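Long-range contacts in STIV B116 (Sulfolobus turreted icosahedral virus, PDB 2J85), which probably binds DNA, as a small protein conserved among diverse crenarchaeal viruses, though its precise role is not established: residues K3-N8 and E77-L82; I46-H51 and N69-K74. All blocks are in the same frame, centred on the assembly; numbering follows the deposited sequence.

Contact 1 of 2, residues K3-N8 and E77-L82; sequences KVFLTN and EGDEAL
The carbonyl oxygen of K3 is held three ways. The backbone N of E80 donates to K3 O over 3.0 Å, nearly straight (164°) and in the carbonyl plane; a water that also donates to G78 O supplies a second hydrogen bond, and the CA-H of D79 adds a C-H...O contact. D79 also holds the backbone N of K3. With CG anti to its own carbonyl carbon (chi1 -58°), its short side chain lies alongside that of K3, and D79 OD1 accepts the K3 backbone N at 2.9 Å from above the carboxylate plane. D79 OD2 takes a hydrogen bond from N76 N, while K3 NZ lies 3.8 Å from D79 OD2, a long salt bridge. From here the segments pair as parallel neighbours inside the mixed five-stranded sheet: F5 N donates to E80 O, L82 N to F5 O and T7 N to L82 O. V4, L6, E80 and L82 share one face; V4, L6 and L82 reach helix 29-41 there, E80 reaches W116. V4 CG1, anti to the backbone N, meets L82 CD1 at 3.8 Å, and V4 CG2 lies against E80 CG at 3.6 Å, the glutamate's aliphatic stem. On the other face, beside the small A81, the F5 ring presents its CE1 edge to D79 OD2 (3.8 Å), ring and carboxylate planes 79° apart, an edge-on approach that probably suits the weakly positive ring hydrogens.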
loop_
_atom_site.group_PDB
_atom_site.type_symbol
_atom_site.label_atom_id
_atom_site.label_comp_id
_atom_site.label_asym_id
_atom_site.label_seq_id
_atom_site.Cartn_x
_atom_site.Cartn_y
_atom_site.Cartn_z
ATOM N N LYS A 3 15.044 9.401 8.820
ATOM C CA LYS A 3 14.302 8.517 9.702
ATOM C C LYS A 3 14.076 7.140 9.057
ATOM O O LYS A 3 14.115 6.986 7.819
ATOM C CB LYS A 3 12.959 9.154 10.066
ATOM C CG LYS A 3 13.032 10.683 10.339
ATOM C CD LYS A 3 11.807 11.221 11.089
ATOM C CE LYS A 3 11.471 12.706 10.754
ATOM N NZ LYS A 3 10.497 12.797 9.604
ATOM N N VAL A 4 13.861 6.141 9.909
ATOM C CA VAL A 4 13.475 4.810 9.467
ATOM C C VAL A 4 12.197 4.366 10.186
ATOM O O VAL A 4 12.209 4.019 11.369
ATOM C CB VAL A 4 14.591 3.802 9.701
ATOM C CG1 VAL A 4 14.176 2.457 9.168
ATOM C CG2 VAL A 4 15.886 4.282 9.056
ATOM N N PHE A 5 11.083 4.380 9.473
ATOM C CA PHE A 5 9.823 3.986 10.066
ATOM C C PHE A 5 9.642 2.467 10.097
ATOM O O PHE A 5 9.820 1.784 9.081
ATOM C CB PHE A 5 8.685 4.646 9.299
ATOM C CG PHE A 5 8.706 6.152 9.368
ATOM C CD1 PHE A 5 9.327 6.902 8.369
ATOM C CD2 PHE A 5 8.119 6.812 10.426
ATOM C CE1 PHE A 5 9.332 8.295 8.421
ATOM C CE2 PHE A 5 8.116 8.213 10.482
ATOM C CZ PHE A 5 8.726 8.948 9.495
ATOM N N LEU A 6 9.298 1.939 11.266
ATOM C CA LEU A 6 8.895 0.556 11.395
ATOM C C LEU A 6 7.367 0.475 11.300
ATOM O O LEU A 6 6.653 1.038 12.132
ATOM C CB LEU A 6 9.365 -0.001 12.728
ATOM C CG LEU A 6 9.004 -1.468 12.956
ATOM C CD1 LEU A 6 9.779 -2.341 11.933
ATOM C CD2 LEU A 6 9.273 -1.871 14.396
ATOM N N THR A 7 6.873 -0.230 10.282
ATOM C CA THR A 7 5.441 -0.289 9.992
ATOM C C THR A 7 5.020 -1.719 9.691
ATOM O O THR A 7 5.832 -2.544 9.244
ATOM C CB THR A 7 5.046 0.579 8.751
ATOM O OG1 THR A 7 5.570 -0.015 7.567
ATOM C CG2 THR A 7 5.607 1.954 8.846
ATOM N N ASN A 8 3.732 -1.980 9.918
ATOM C CA ASN A 8 3.122 -3.237 9.531
ATOM C C ASN A 8 2.333 -3.126 8.228
ATOM O O ASN A 8 1.619 -4.050 7.861
ATOM C CB ASN A 8 2.252 -3.783 10.658
ATOM C CG ASN A 8 0.966 -3.016 10.847
ATOM O OD1 ASN A 8 0.645 -2.114 10.084
ATOM N ND2 ASN A 8 0.223 -3.371 11.887
ATOM N N GLU A 77 12.053 12.507 1.416
ATOM C CA GLU A 77 12.889 11.865 0.418
ATOM C C GLU A 77 14.126 11.160 1.044
ATOM O O GLU A 77 14.656 10.207 0.472
ATOM C CB GLU A 77 13.276 12.903 -0.649
ATOM C CG GLU A 77 13.748 12.339 -1.997
ATOM C CD GLU A 77 12.649 11.657 -2.816
ATOM O OE1 GLU A 77 11.478 12.114 -2.818
ATOM O OE2 GLU A 77 12.977 10.659 -3.485
ATOM N N GLY A 78 14.546 11.586 2.235
ATOM C CA GLY A 78 15.669 10.933 2.929
ATOM C C GLY A 78 15.308 9.795 3.901
ATOM O O GLY A 78 16.206 9.187 4.499
ATOM N N ASP A 79 14.004 9.533 4.053
ATOM C CA ASP A 79 13.479 8.504 4.941
ATOM C C ASP A 79 13.231 7.189 4.233
ATOM O O ASP A 79 13.055 7.126 3.006
ATOM C CB ASP A 79 12.143 8.931 5.543
ATOM C CG ASP A 79 12.231 10.243 6.317
ATOM O OD1 ASP A 79 13.307 10.583 6.870
ATOM O OD2 ASP A 79 11.202 10.934 6.368
ATOM N N GLU A 80 13.200 6.138 5.042
ATOM C CA GLU A 80 12.907 4.793 4.579
ATOM C C GLU A 80 11.958 4.111 5.558
ATOM O O GLU A 80 11.690 4.615 6.632
ATOM C CB GLU A 80 14.195 3.984 4.356
ATOM C CG GLU A 80 15.153 3.959 5.498
ATOM C CD GLU A 80 16.039 2.703 5.498
ATOM O OE1 GLU A 80 15.515 1.608 5.176
ATOM O OE2 GLU A 80 17.238 2.800 5.856
ATOM N N ALA A 81 11.412 2.988 5.151
ATOM C CA ALA A 81 10.571 2.193 6.024
ATOM C C ALA A 81 11.075 0.739 6.032
ATOM O O ALA A 81 11.635 0.249 5.040
ATOM C CB ALA A 81 9.080 2.295 5.582
ATOM N N LEU A 82 10.946 0.095 7.193
ATOM C CA LEU A 82 11.166 -1.353 7.350
ATOM C C LEU A 82 9.808 -1.898 7.650
ATOM O O LEU A 82 9.162 -1.467 8.613
ATOM C CB LEU A 82 12.095 -1.661 8.526
ATOM C CG LEU A 82 13.558 -1.332 8.308
ATOM C CD1 LEU A 82 14.355 -1.265 9.656
ATOM C CD2 LEU A 82 14.167 -2.334 7.283
HETATM O O HOH W 1 16.429 6.781 5.979
#

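Contact 2 of 2, residues I46-H51 and N69-K74; sequences INAIGH and NRVEVK
A48 CB sits against two valines of the facing loop, 3.8 Å from V71 CB and 3.4 Å from V73 CG2. A methyl group is small enough to fit there, and the branched valines meet it with compact, rigid surfaces; V73 CG2 is the branch anti to its own carbonyl carbon. I46 extends this patch more loosely, its CG2 4.3 Å from V71 CG1. Residues 46-51 run from strand 45-47, outermost in the sheet of this chain, toward H51, the N-cap position of helix 52-62, whereas 69-74 is irregular loop whose direction differs by 113°; the two meet through single bonds and side chains and not as a strand ladder. An Asx turn bends the chain at N47, which, with CG anti to its backbone N (chi1 174°), brings OD1 round to accept I49 N at 3.1 Å. N47 O accepts from N69 ND2 at 2.8 Å, nearly along the C=O axis. The two asparagine side chains run antiparallel alongside one another, their amide planes 48° apart. N69 also uses its backbone, N donating to I49 O at 3.0 Å from above the carbonyl plane. At the outer end G50, having no side chain, lets R70 CG come to 4.2 Å from G50 CA.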
loop_
_atom_site.group_PDB
_atom_site.type_symbol
_atom_site.label_atom_id
_atom_site.label_comp_id
_atom_site.label_asym_id
_atom_site.label_seq_id
_atom_site.Cartn_x
_atom_site.Cartn_y
_atom_site.Cartn_z
ATOM N N ILE A 46 11.962 5.180 13.889
ATOM C CA ILE A 46 10.713 5.606 14.492
ATOM C C ILE A 46 9.777 4.427 14.372
ATOM O O ILE A 46 9.512 3.963 13.281
ATOM C CB ILE A 46 10.135 6.812 13.777
ATOM C CG1 ILE A 46 11.107 8.000 13.875
ATOM C CG2 ILE A 46 8.745 7.194 14.356
ATOM C CD1 ILE A 46 10.540 9.288 13.236
ATOM N N ASN A 47 9.298 3.937 15.502
ATOM C CA ASN A 47 8.388 2.804 15.574
ATOM C C ASN A 47 6.963 3.285 15.394
ATOM O O ASN A 47 6.487 4.115 16.159
ATOM C CB ASN A 47 8.514 2.120 16.944
ATOM C CG ASN A 47 7.503 1.020 17.147
ATOM O OD1 ASN A 47 7.085 0.348 16.191
ATOM N ND2 ASN A 47 7.100 0.818 18.406
ATOM N N ALA A 48 6.290 2.753 14.385
ATOM C CA ALA A 48 4.914 3.128 14.057
ATOM C C ALA A 48 3.999 1.899 14.032
ATOM O O ALA A 48 2.976 1.906 13.365
ATOM C CB ALA A 48 4.882 3.842 12.700
ATOM N N ILE A 49 4.378 0.832 14.723
ATOM C CA ILE A 49 3.500 -0.323 14.864
ATOM C C ILE A 49 2.629 -0.069 16.072
ATOM O O ILE A 49 3.125 0.003 17.215
ATOM C CB ILE A 49 4.280 -1.636 15.001
ATOM C CG1 ILE A 49 4.837 -2.039 13.620
ATOM C CG2 ILE A 49 3.375 -2.739 15.546
ATOM C CD1 ILE A 49 5.874 -3.097 13.666
ATOM N N GLY A 50 1.334 0.100 15.802
ATOM C CA GLY A 50 0.358 0.514 16.805
ATOM C C GLY A 50 -0.265 -0.583 17.657
ATOM O O GLY A 50 -0.931 -0.277 18.638
ATOM N N HIS A 51 -0.058 -1.852 17.300
ATOM C CA HIS A 51 -0.713 -2.968 18.010
ATOM C C HIS A 51 0.254 -3.919 18.725
ATOM O O HIS A 51 1.301 -4.289 18.188
ATOM C CB HIS A 51 -1.586 -3.752 17.037
ATOM C CG HIS A 51 -2.661 -2.922 16.410
ATOM N ND1 HIS A 51 -3.835 -2.609 17.064
ATOM C CD2 HIS A 51 -2.724 -2.309 15.203
ATOM C CE1 HIS A 51 -4.579 -1.851 16.279
ATOM N NE2 HIS A 51 -3.929 -1.655 15.146
ATOM N N ASN A 69 3.324 2.055 19.402
ATOM C CA ASN A 69 3.402 3.487 19.216
ATOM C C ASN A 69 2.616 3.865 17.968
ATOM O O ASN A 69 2.912 3.367 16.882
ATOM C CB ASN A 69 4.871 3.900 19.099
ATOM C CG ASN A 69 5.072 5.409 19.081
ATOM O OD1 ASN A 69 4.421 6.157 19.823
ATOM N ND2 ASN A 69 6.000 5.864 18.238
ATOM N N ARG A 70 1.610 4.717 18.134
ATOM C CA ARG A 70 0.856 5.267 17.012
ATOM C C ARG A 70 1.489 6.556 16.492
ATOM O O ARG A 70 1.722 7.506 17.228
ATOM C CB ARG A 70 -0.613 5.522 17.383
ATOM C CG ARG A 70 -1.514 4.293 17.188
ATOM C CD ARG A 70 -2.978 4.696 17.041
ATOM N NE ARG A 70 -3.460 5.501 18.164
ATOM C CZ ARG A 70 -4.621 6.156 18.183
ATOM N NH1 ARG A 70 -5.443 6.131 17.133
ATOM N NH2 ARG A 70 -4.971 6.848 19.261
ATOM N N VAL A 71 1.739 6.560 15.194
ATOM C CA VAL A 71 2.461 7.603 14.507
ATOM C C VAL A 71 1.804 7.611 13.145
ATOM O O VAL A 71 1.553 6.552 12.574
ATOM C CB VAL A 71 3.963 7.201 14.334
ATOM C CG1 VAL A 71 4.714 8.170 13.393
ATOM C CG2 VAL A 71 4.647 7.091 15.677
ATOM N N GLU A 72 1.496 8.785 12.632
ATOM C CA GLU A 72 1.126 8.891 11.238
ATOM C C GLU A 72 2.438 8.947 10.476
ATOM O O GLU A 72 3.215 9.876 10.668
ATOM C CB GLU A 72 0.288 10.139 10.995
ATOM C CG GLU A 72 -0.378 10.162 9.627
ATOM C CD GLU A 72 -1.078 11.470 9.364
ATOM O OE1 GLU A 72 -0.437 12.525 9.592
ATOM O OE2 GLU A 72 -2.265 11.441 8.943
ATOM N N VAL A 73 2.712 7.931 9.663
ATOM C CA VAL A 73 3.958 7.865 8.914
ATOM C C VAL A 73 3.864 8.771 7.688
ATOM O O VAL A 73 2.963 8.636 6.870
ATOM C CB VAL A 73 4.320 6.408 8.515
ATOM C CG1 VAL A 73 5.656 6.352 7.776
ATOM C CG2 VAL A 73 4.345 5.496 9.761
ATOM N N LYS A 74 4.771 9.738 7.611
ATOM C CA LYS A 74 4.914 10.592 6.444
ATOM C C LYS A 74 6.396 10.693 6.112
ATOM O O LYS A 74 7.172 11.266 6.864
ATOM C CB LYS A 74 4.314 11.978 6.693
ATOM C CG LYS A 74 2.796 12.000 6.671
ATOM C CD LYS A 74 2.224 12.008 5.266
ATOM C CE LYS A 74 0.698 11.838 5.305
ATOM N NZ LYS A 74 0.028 11.935 3.954
#

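Strand 4-7 joins the two contacts, whose centres lie about 10 Å apart. In contact 1 it pairs with strand 80-86; along its other edge it pairs with residues of contact 2, through probable hydrogen bonds from I46 N to V4 O (2.8 Å) and from A48 N to L6 O (2.9 Å). The side chains join as well: V73 CG1 of contact 2 packs 3.4 Å from F5 CG, and I46 CD1 lies 3.2 Å from K3 CD. V73 thus brings the end of loop 69-74 onto the face of the sheet that carries F5, opposite that of V4 and L6. In sequence, both segments of contact 2 fall between those of contact 1.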